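Local coordinates for protein ATP-dependent 6-phosphofructokinase subunit beta (Saccharomyces cerevisiae, PDB 3O8O) that catalyses the ATP-dependent phosphorylation of fructose 6-phosphate to fructose 1,6-bisphosphate, the first committing step of glycolysis, as part of an allosterically regulated enzyme, at residues W433-V442 with M475-F485; C148-N156 with A163-L171. All coordinates share one frame; numbering follows the deposited sequence.

Contact 1: residues W433-V442 with M475-F485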
loop_
_atom_site.group_PDB
_atom_site.type_symbol
_atom_site.label_atom_id
_atom_site.label_comp_id
_atom_site.label_asym_id
_atom_site.label_seq_id
_atom_site.Cartn_x
_atom_site.Cartn_y
_atom_site.Cartn_z
ATOM N N TRP B 433 32.736 -1.366 -1.895
ATOM C CA TRP B 433 33.063 -2.648 -2.480
ATOM C C TRP B 433 32.611 -2.879 -3.922
ATOM O O TRP B 433 33.286 -3.566 -4.684
ATOM C CB TRP B 433 32.487 -3.743 -1.597
ATOM C CG TRP B 433 32.757 -3.535 -0.148
ATOM C CD1 TRP B 433 31.867 -3.678 0.869
ATOM C CD2 TRP B 433 34.007 -3.192 0.459
ATOM N NE1 TRP B 433 32.476 -3.452 2.075
ATOM C CE2 TRP B 433 33.794 -3.151 1.854
ATOM C CE3 TRP B 433 35.295 -2.916 -0.039
ATOM C CZ2 TRP B 433 34.821 -2.843 2.763
ATOM C CZ3 TRP B 433 36.321 -2.610 0.868
ATOM C CH2 TRP B 433 36.071 -2.577 2.253
ATOM N N SER B 434 31.474 -2.339 -4.312
ATOM C CA SER B 434 31.050 -2.585 -5.677
ATOM C C SER B 434 31.937 -1.777 -6.602
ATOM O O SER B 434 32.223 -2.195 -7.718
ATOM C CB SER B 434 29.574 -2.198 -5.885
ATOM O OG SER B 434 29.373 -0.793 -6.009
ATOM N N GLY B 435 32.380 -0.617 -6.128
ATOM C CA GLY B 435 33.223 0.233 -6.945
ATOM C C GLY B 435 34.650 -0.264 -7.000
ATOM O O GLY B 435 35.407 0.065 -7.909
ATOM N N LEU B 436 35.034 -1.064 -6.020
ATOM C CA LEU B 436 36.385 -1.581 -5.975
ATOM C C LEU B 436 36.473 -2.735 -6.941
ATOM O O LEU B 436 37.214 -2.687 -7.913
ATOM C CB LEU B 436 36.724 -2.062 -4.564
ATOM C CG LEU B 436 38.147 -2.577 -4.443
ATOM C CD1 LEU B 436 39.094 -1.421 -4.716
ATOM C CD2 LEU B 436 38.386 -3.161 -3.062
ATOM N N ALA B 437 35.685 -3.764 -6.669
ATOM C CA ALA B 437 35.666 -4.965 -7.477
ATOM C C ALA B 437 35.376 -4.708 -8.931
ATOM O O ALA B 437 36.111 -5.167 -9.803
ATOM C CB ALA B 437 34.653 -5.936 -6.926
ATOM N N ARG B 438 34.307 -3.971 -9.198
ATOM C CA ARG B 438 33.911 -3.695 -10.574
ATOM C C ARG B 438 34.655 -2.597 -11.344
ATOM O O ARG B 438 34.551 -2.546 -12.574
ATOM C CB ARG B 438 32.407 -3.427 -10.642
ATOM N N HIS B 439 35.393 -1.727 -10.653
ATOM C CA HIS B 439 36.131 -0.674 -11.352
ATOM C C HIS B 439 37.473 -0.324 -10.741
ATOM O O HIS B 439 38.004 0.749 -11.042
ATOM C CB HIS B 439 35.326 0.619 -11.425
ATOM C CG HIS B 439 33.995 0.465 -12.078
ATOM N ND1 HIS B 439 33.815 -0.245 -13.246
ATOM C CD2 HIS B 439 32.777 0.951 -11.741
ATOM C CE1 HIS B 439 32.541 -0.191 -13.598
ATOM N NE2 HIS B 439 31.889 0.530 -12.701
ATOM N N GLU B 440 38.019 -1.196 -9.891
ATOM C CA GLU B 440 39.300 -0.908 -9.253
ATOM C C GLU B 440 39.291 0.613 -8.967
ATOM O O GLU B 440 40.022 1.401 -9.568
ATOM C CB GLU B 440 40.452 -1.297 -10.200
ATOM C CG GLU B 440 41.840 -0.939 -9.672
ATOM C CD GLU B 440 42.954 -1.278 -10.634
ATOM O OE1 GLU B 440 42.857 -0.898 -11.823
ATOM O OE2 GLU B 440 43.932 -1.912 -10.188
ATOM N N SER B 441 38.440 1.027 -8.045
ATOM C CA SER B 441 38.327 2.445 -7.747
ATOM C C SER B 441 39.285 3.051 -6.712
ATOM O O SER B 441 38.908 4.006 -6.021
ATOM C CB SER B 441 36.896 2.734 -7.322
ATOM O OG SER B 441 36.562 1.926 -6.209
ATOM N N VAL B 442 40.510 2.532 -6.595
ATOM C CA VAL B 442 41.428 3.105 -5.614
ATOM C C VAL B 442 42.003 4.421 -6.145
ATOM O O VAL B 442 42.231 4.560 -7.336
ATOM C CB VAL B 442 42.566 2.129 -5.265
ATOM C CG1 VAL B 442 43.527 2.790 -4.296
ATOM C CG2 VAL B 442 41.996 0.874 -4.632
ATOM N N MET B 475 38.271 -10.424 -5.719
ATOM C CA MET B 475 38.665 -9.176 -6.341
ATOM C C MET B 475 39.043 -8.139 -5.298
ATOM O O MET B 475 39.931 -7.302 -5.519
ATOM C CB MET B 475 37.524 -8.624 -7.199
ATOM C CG MET B 475 37.417 -9.234 -8.578
ATOM S SD MET B 475 38.906 -8.916 -9.552
ATOM C CE MET B 475 38.625 -7.221 -10.159
ATOM N N ILE B 476 38.357 -8.178 -4.162
ATOM C CA ILE B 476 38.638 -7.220 -3.108
ATOM C C ILE B 476 40.044 -7.472 -2.593
ATOM O O ILE B 476 40.927 -6.618 -2.725
ATOM C CB ILE B 476 37.664 -7.370 -1.915
ATOM C CG1 ILE B 476 36.208 -7.385 -2.406
ATOM C CG2 ILE B 476 37.900 -6.227 -0.920
ATOM C CD1 ILE B 476 35.775 -6.086 -3.096
ATOM N N ALA B 477 40.226 -8.659 -2.009
ATOM C CA ALA B 477 41.499 -9.086 -1.444
ATOM C C ALA B 477 42.615 -8.816 -2.434
ATOM O O ALA B 477 43.669 -8.285 -2.056
ATOM C CB ALA B 477 41.443 -10.571 -1.098
ATOM N N TYR B 478 42.371 -9.175 -3.697
ATOM C CA TYR B 478 43.345 -8.971 -4.759
ATOM C C TYR B 478 43.837 -7.533 -4.770
ATOM O O TYR B 478 44.991 -7.265 -4.444
ATOM C CB TYR B 478 42.741 -9.302 -6.115
ATOM C CG TYR B 478 43.653 -8.941 -7.266
ATOM C CD1 TYR B 478 44.834 -9.652 -7.494
ATOM C CD2 TYR B 478 43.349 -7.870 -8.117
ATOM C CE1 TYR B 478 45.691 -9.310 -8.541
ATOM C CE2 TYR B 478 44.195 -7.517 -9.164
ATOM C CZ TYR B 478 45.369 -8.241 -9.377
ATOM O OH TYR B 478 46.213 -7.901 -10.420
ATOM N N TYR B 479 42.965 -6.608 -5.152
ATOM C CA TYR B 479 43.336 -5.203 -5.190
ATOM C C TYR B 479 43.980 -4.764 -3.889
ATOM O O TYR B 479 44.908 -3.954 -3.877
ATOM C CB TYR B 479 42.112 -4.352 -5.456
ATOM C CG TYR B 479 41.672 -4.378 -6.892
ATOM C CD1 TYR B 479 42.528 -3.950 -7.905
ATOM C CD2 TYR B 479 40.386 -4.777 -7.242
ATOM C CE1 TYR B 479 42.112 -3.910 -9.231
ATOM C CE2 TYR B 479 39.961 -4.736 -8.564
ATOM C CZ TYR B 479 40.829 -4.296 -9.554
ATOM O OH TYR B 479 40.404 -4.202 -10.863
ATOM N N PHE B 480 43.480 -5.298 -2.786
ATOM C CA PHE B 480 44.033 -4.952 -1.485
ATOM C C PHE B 480 45.533 -5.237 -1.508
ATOM O O PHE B 480 46.363 -4.317 -1.348
ATOM C CB PHE B 480 43.353 -5.782 -0.390
ATOM C CG PHE B 480 42.438 -4.982 0.495
ATOM C CD1 PHE B 480 41.684 -3.937 -0.024
ATOM C CD2 PHE B 480 42.321 -5.289 1.848
ATOM C CE1 PHE B 480 40.833 -3.213 0.782
ATOM C CE2 PHE B 480 41.462 -4.565 2.665
ATOM C CZ PHE B 480 40.717 -3.525 2.131
ATOM N N GLN B 481 45.862 -6.518 -1.708
ATOM C CA GLN B 481 47.246 -6.981 -1.775
ATOM C C GLN B 481 47.999 -6.118 -2.779
ATOM O O GLN B 481 49.092 -5.614 -2.487
ATOM C CB GLN B 481 47.287 -8.435 -2.231
ATOM C CG GLN B 481 48.659 -9.035 -2.164
ATOM C CD GLN B 481 48.726 -10.372 -2.846
ATOM O OE1 GLN B 481 49.745 -11.069 -2.768
ATOM N NE2 GLN B 481 47.639 -10.745 -3.535
ATOM N N LYS B 482 47.388 -5.938 -3.953
ATOM C CA LYS B 482 47.982 -5.139 -5.006
ATOM C C LYS B 482 48.421 -3.777 -4.518
ATOM O O LYS B 482 49.547 -3.387 -4.730
ATOM C CB LYS B 482 47.031 -4.953 -6.177
ATOM C CG LYS B 482 47.519 -3.870 -7.110
ATOM C CD LYS B 482 46.712 -3.762 -8.394
ATOM C CE LYS B 482 47.298 -2.659 -9.290
ATOM N NZ LYS B 482 46.713 -2.659 -10.652
ATOM N N TYR B 483 47.547 -3.037 -3.864
ATOM C CA TYR B 483 47.963 -1.729 -3.403
ATOM C C TYR B 483 48.709 -1.767 -2.080
ATOM O O TYR B 483 49.197 -0.746 -1.616
ATOM C CB TYR B 483 46.761 -0.801 -3.322
ATOM C CG TYR B 483 46.216 -0.452 -4.687
ATOM C CD1 TYR B 483 45.477 -1.380 -5.426
ATOM C CD2 TYR B 483 46.467 0.798 -5.253
ATOM C CE1 TYR B 483 45.004 -1.074 -6.689
ATOM C CE2 TYR B 483 46.005 1.117 -6.516
ATOM C CZ TYR B 483 45.271 0.180 -7.230
ATOM O OH TYR B 483 44.800 0.506 -8.483
ATOM N N GLU B 484 48.814 -2.950 -1.488
ATOM C CA GLU B 484 49.522 -3.107 -0.225
ATOM C C GLU B 484 48.979 -2.156 0.850
ATOM O O GLU B 484 49.631 -1.180 1.240
ATOM N N PHE B 485 47.775 -2.439 1.326
ATOM C CA PHE B 485 47.178 -1.615 2.358
ATOM C C PHE B 485 47.586 -2.210 3.688
ATOM O O PHE B 485 47.352 -3.389 3.934
ATOM C CB PHE B 485 45.645 -1.625 2.237
ATOM C CG PHE B 485 45.114 -0.955 0.982
ATOM C CD1 PHE B 485 45.618 0.295 0.566
ATOM C CD2 PHE B 485 44.077 -1.547 0.245
ATOM C CE1 PHE B 485 45.103 0.946 -0.552
ATOM C CE2 PHE B 485 43.555 -0.902 -0.877
ATOM C CZ PHE B 485 44.068 0.350 -1.278
#

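Contact 2: residues C148-N156 with A163-L171. With F6P (6-O-phosphono-beta-D-fructofuranose), chain K.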
loop_
_atom_site.group_PDB
_atom_site.type_symbol
_atom_site.label_atom_id
_atom_site.label_comp_id
_atom_site.label_asym_id
_atom_site.label_seq_id
_atom_site.Cartn_x
_atom_site.Cartn_y
_atom_site.Cartn_z
ATOM N N CYS B 148 19.906 26.403 43.218
ATOM C CA CYS B 148 20.626 25.508 42.332
ATOM C C CYS B 148 21.000 26.289 41.105
ATOM O O CYS B 148 20.255 27.155 40.637
ATOM C CB CYS B 148 19.816 24.297 41.914
ATOM S SG CYS B 148 20.869 23.128 41.022
ATOM N N GLY B 149 22.166 25.975 40.578
ATOM C CA GLY B 149 22.633 26.711 39.436
ATOM C C GLY B 149 22.569 25.902 38.174
ATOM O O GLY B 149 22.687 24.661 38.183
ATOM N N THR B 150 22.368 26.632 37.083
ATOM C CA THR B 150 22.281 26.068 35.747
ATOM C C THR B 150 23.102 27.071 34.943
ATOM O O THR B 150 22.729 28.248 34.829
ATOM C CB THR B 150 20.782 25.996 35.275
ATOM O OG1 THR B 150 20.315 24.636 35.323
ATOM C CG2 THR B 150 20.627 26.521 33.885
ATOM N N VAL B 151 24.243 26.615 34.424
ATOM C CA VAL B 151 25.128 27.503 33.673
ATOM C C VAL B 151 24.824 27.586 32.187
ATOM O O VAL B 151 24.956 26.619 31.435
ATOM C CB VAL B 151 26.651 27.141 33.904
ATOM C CG1 VAL B 151 26.854 25.649 33.832
ATOM C CG2 VAL B 151 27.535 27.842 32.889
ATOM N N GLY B 152 24.396 28.775 31.787
ATOM C CA GLY B 152 24.080 29.024 30.403
ATOM C C GLY B 152 25.006 30.101 29.886
ATOM O O GLY B 152 25.056 31.211 30.413
ATOM N N SER B 153 25.747 29.770 28.839
ATOM C CA SER B 153 26.671 30.721 28.244
ATOM C C SER B 153 27.198 30.184 26.925
ATOM O O SER B 153 27.464 28.988 26.810
ATOM C CB SER B 153 27.830 30.965 29.200
ATOM O OG SER B 153 28.719 31.909 28.650
ATOM N N ILE B 154 27.346 31.052 25.931
ATOM C CA ILE B 154 27.866 30.585 24.650
ATOM C C ILE B 154 29.375 30.343 24.662
ATOM O O ILE B 154 29.894 29.666 23.764
ATOM C CB ILE B 154 27.574 31.565 23.474
ATOM C CG1 ILE B 154 28.140 32.947 23.764
ATOM C CG2 ILE B 154 26.103 31.655 23.222
ATOM C CD1 ILE B 154 28.050 33.878 22.568
ATOM N N ASP B 155 30.058 30.878 25.685
ATOM C CA ASP B 155 31.520 30.783 25.840
ATOM C C ASP B 155 32.135 29.431 26.209
ATOM O O ASP B 155 33.279 29.166 25.854
ATOM C CB ASP B 155 31.991 31.817 26.854
ATOM C CG ASP B 155 31.479 33.223 26.541
ATOM O OD1 ASP B 155 31.362 33.586 25.344
ATOM O OD2 ASP B 155 31.212 33.974 27.505
ATOM N N ASN B 156 31.376 28.582 26.903
ATOM C CA ASN B 156 31.847 27.257 27.324
ATOM C C ASN B 156 33.150 27.427 28.085
ATOM O O ASN B 156 34.161 26.825 27.739
ATOM C CB ASN B 156 32.062 26.334 26.106
ATOM C CG ASN B 156 32.028 24.846 26.480
ATOM O OD1 ASN B 156 31.204 24.425 27.286
ATOM N ND2 ASN B 156 32.910 24.050 25.880
ATOM N N ALA B 163 30.023 21.299 28.619
ATOM C CA ALA B 163 29.280 22.178 27.728
ATOM C C ALA B 163 28.329 23.113 28.441
ATOM O O ALA B 163 27.474 22.672 29.187
ATOM C CB ALA B 163 28.510 21.344 26.723
ATOM N N THR B 164 28.481 24.412 28.228
ATOM C CA THR B 164 27.556 25.345 28.848
ATOM C C THR B 164 26.361 25.404 27.914
ATOM O O THR B 164 26.499 25.241 26.698
ATOM C CB THR B 164 28.149 26.763 28.987
ATOM O OG1 THR B 164 28.803 27.142 27.769
ATOM C CG2 THR B 164 29.133 26.809 30.150
ATOM N N ILE B 165 25.180 25.618 28.466
ATOM C CA ILE B 165 24.006 25.680 27.617
ATOM C C ILE B 165 24.221 26.849 26.666
ATOM O O ILE B 165 24.525 27.951 27.105
ATOM C CB ILE B 165 22.713 25.926 28.442
ATOM C CG1 ILE B 165 22.488 24.776 29.420
ATOM C CG2 ILE B 165 21.516 26.037 27.518
ATOM C CD1 ILE B 165 21.307 24.989 30.345
ATOM N N GLY B 166 24.084 26.606 25.367
ATOM C CA GLY B 166 24.248 27.678 24.395
ATOM C C GLY B 166 25.561 27.653 23.631
ATOM O O GLY B 166 25.683 28.255 22.559
ATOM N N ALA B 167 26.547 26.951 24.179
ATOM C CA ALA B 167 27.851 26.866 23.544
ATOM C C ALA B 167 27.753 26.368 22.109
ATOM O O ALA B 167 28.087 27.089 21.166
ATOM C CB ALA B 167 28.743 25.962 24.345
ATOM N N TYR B 168 27.300 25.135 21.942
ATOM C CA TYR B 168 27.175 24.577 20.605
ATOM C C TYR B 168 26.263 25.362 19.666
ATOM O O TYR B 168 26.451 25.330 18.451
ATOM C CB TYR B 168 26.721 23.138 20.691
ATOM C CG TYR B 168 27.836 22.236 21.118
ATOM C CD1 TYR B 168 27.883 21.698 22.407
ATOM C CD2 TYR B 168 28.840 21.901 20.223
ATOM C CE1 TYR B 168 28.905 20.838 22.780
ATOM C CE2 TYR B 168 29.860 21.051 20.573
ATOM C CZ TYR B 168 29.898 20.512 21.851
ATOM O OH TYR B 168 30.926 19.638 22.189
ATOM N N SER B 169 25.275 26.062 20.214
ATOM C CA SER B 169 24.391 26.861 19.381
ATOM C C SER B 169 25.222 28.010 18.819
ATOM O O SER B 169 25.140 28.345 17.639
ATOM C CB SER B 169 23.216 27.417 20.193
ATOM O OG SER B 169 22.325 26.391 20.595
ATOM N N ALA B 170 26.026 28.624 19.675
ATOM C CA ALA B 170 26.880 29.706 19.235
ATOM C C ALA B 170 27.823 29.148 18.160
ATOM O O ALA B 170 28.014 29.768 17.108
ATOM C CB ALA B 170 27.659 30.228 20.398
ATOM N N LEU B 171 28.393 27.969 18.416
ATOM C CA LEU B 171 29.303 27.344 17.458
ATOM C C LEU B 171 28.632 27.150 16.103
ATOM O O LEU B 171 29.275 27.297 15.071
ATOM C CB LEU B 171 29.801 25.993 17.982
ATOM C CG LEU B 171 30.629 25.135 16.997
ATOM C CD1 LEU B 171 31.859 25.907 16.562
ATOM C CD2 LEU B 171 31.012 23.780 17.650
HETATM O O1 F6P K . 28.474 36.343 28.129
HETATM C C1 F6P K . 29.725 36.314 27.442
HETATM C C2 F6P K . 29.609 37.103 26.138
HETATM O O2 F6P K . 28.627 36.548 25.273
HETATM C C3 F6P K . 30.931 37.144 25.374
HETATM O O3 F6P K . 31.067 36.046 24.464
HETATM C C4 F6P K . 30.856 38.559 24.724
HETATM O O4 F6P K . 32.148 39.080 24.394
HETATM C C5 F6P K . 30.105 39.366 25.828
HETATM O O5 F6P K . 29.205 38.419 26.403
HETATM C C6 F6P K . 29.207 40.451 25.281
HETATM O O6 F6P K . 28.609 41.059 26.428
HETATM P P F6P K . 27.550 42.176 25.964
HETATM O O1P F6P K . 26.461 41.504 25.213
HETATM O O2P F6P K . 26.913 42.875 27.267
HETATM O O3P F6P K . 28.253 43.280 24.997
#

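Contact 1: residues W433-V442 with M475-F485
V442 lies over one face of the Y483 ring: its CB is 4.0 Å from the centroid of that ring and 18° off the normal, which defines a CH-pi contact. The same valine meets F485 differently, because V442 CG1 comes to the rim of that ring, 3.9 Å from F485 CZ and near its plane. At the other end of the interface the packing is aliphatic. The A437 methyl touches the start of the partner segment, with A437 CB 3.9 Å from M475 CB, while L436 CD2 touches I476 CG2 at 3.8 Å. L436 reaches that branch because its CG is anti to the backbone N (chi1 -178°). The short helical segments 433-439 and 475-483 cross at 78°, and their axes approach to 9.0 Å. Both belong to the alpha/beta fold of the regulatory PFK domain: helix 432-439 follows strand 425-429, helix 473-483 leads into strand 487-492, and W433 and F480 both rest on L488 of that strand. Between the two ends, CA of E440 lies over one face of the Y479 ring, with Y478 on the opposite face. E440 has left the helix with positive phi. K482 NZ forms a salt bridge with E440 OE2, and Y483 OH a weak hydrogen bond, but both are doubtful in detail because this oxygen is modelled too close to Y479.

Contact 2: residues C148-N156 with A163-L171
A buried loop-to-loop contact joins the end of strand 146-151 to the start of helix 167-187, in the catalytic PFK domain, and G152 and I165 form its single beta bridge. The backbone bonds establish it: I165 N donates to V151 O at 3.1 Å, with an N-H...O angle of 163°, and I165 O accepts S153 N at 2.8 Å. Bonding on both sides of I165 to V151 and S153 is the pattern of a parallel bridge. A type II turn from T164 to A167 then carries the chain into the helix; G166, with positive phi, is its third residue and the N-cap.

Side chains close the loop beyond the bridge. The T164 hydroxyl donates to S153 O. N156 turns its amide back to the other segment, CG being anti to the backbone N (chi1 -158°), and OD1 accepts T164 N at 2.9 Å, the donor tilted 21° from the amide carbonyl plane. On its other branch, N156 ND2 is bonded to D162 O. If N156 were replaced by a leucine, T164 N and D162 O would probably lose their mates and the returning chain would be less firmly held to the loop. I154 CB packs on A170 CB at 3.4 Å, and the CB of N156 comes within 3.8 Å of A167 CB.

D155 points away from the helix segment, and its OD1 accepts O3 of the bound fructose 6-phosphate at 2.6 Å; E254, H288 and the backbone N of G198 in this chain also bond this sugar, as do residues of another protein chain. D155 is the predicted proton acceptor, and the loop after strand 146-151 carries the I-D-N-D sequence that characterises the fructose 6-phosphate site of phosphofructokinases.

Both segments of contact 2 precede those of contact 1 in the chain. Their centres lie 47 Å apart and their nearest atoms about 30 Å. They share no sheet or helix: contact 2 extends from strand 146-151 of a seven-stranded mixed sheet in the catalytic PFK domain, whereas contact 1 belongs with a separate five-stranded mixed sheet in the regulatory PFK domain, its centre about 36 Å from that of the chain. Contact 2 meets its sugar phosphate directly; contact 1 lies back from the activator pocket, the W433 side chain being about 14 Å from the bound fructose 2,6-bisphosphate. With the two in separate, related PFK halves, any influence between them would probably be indirect.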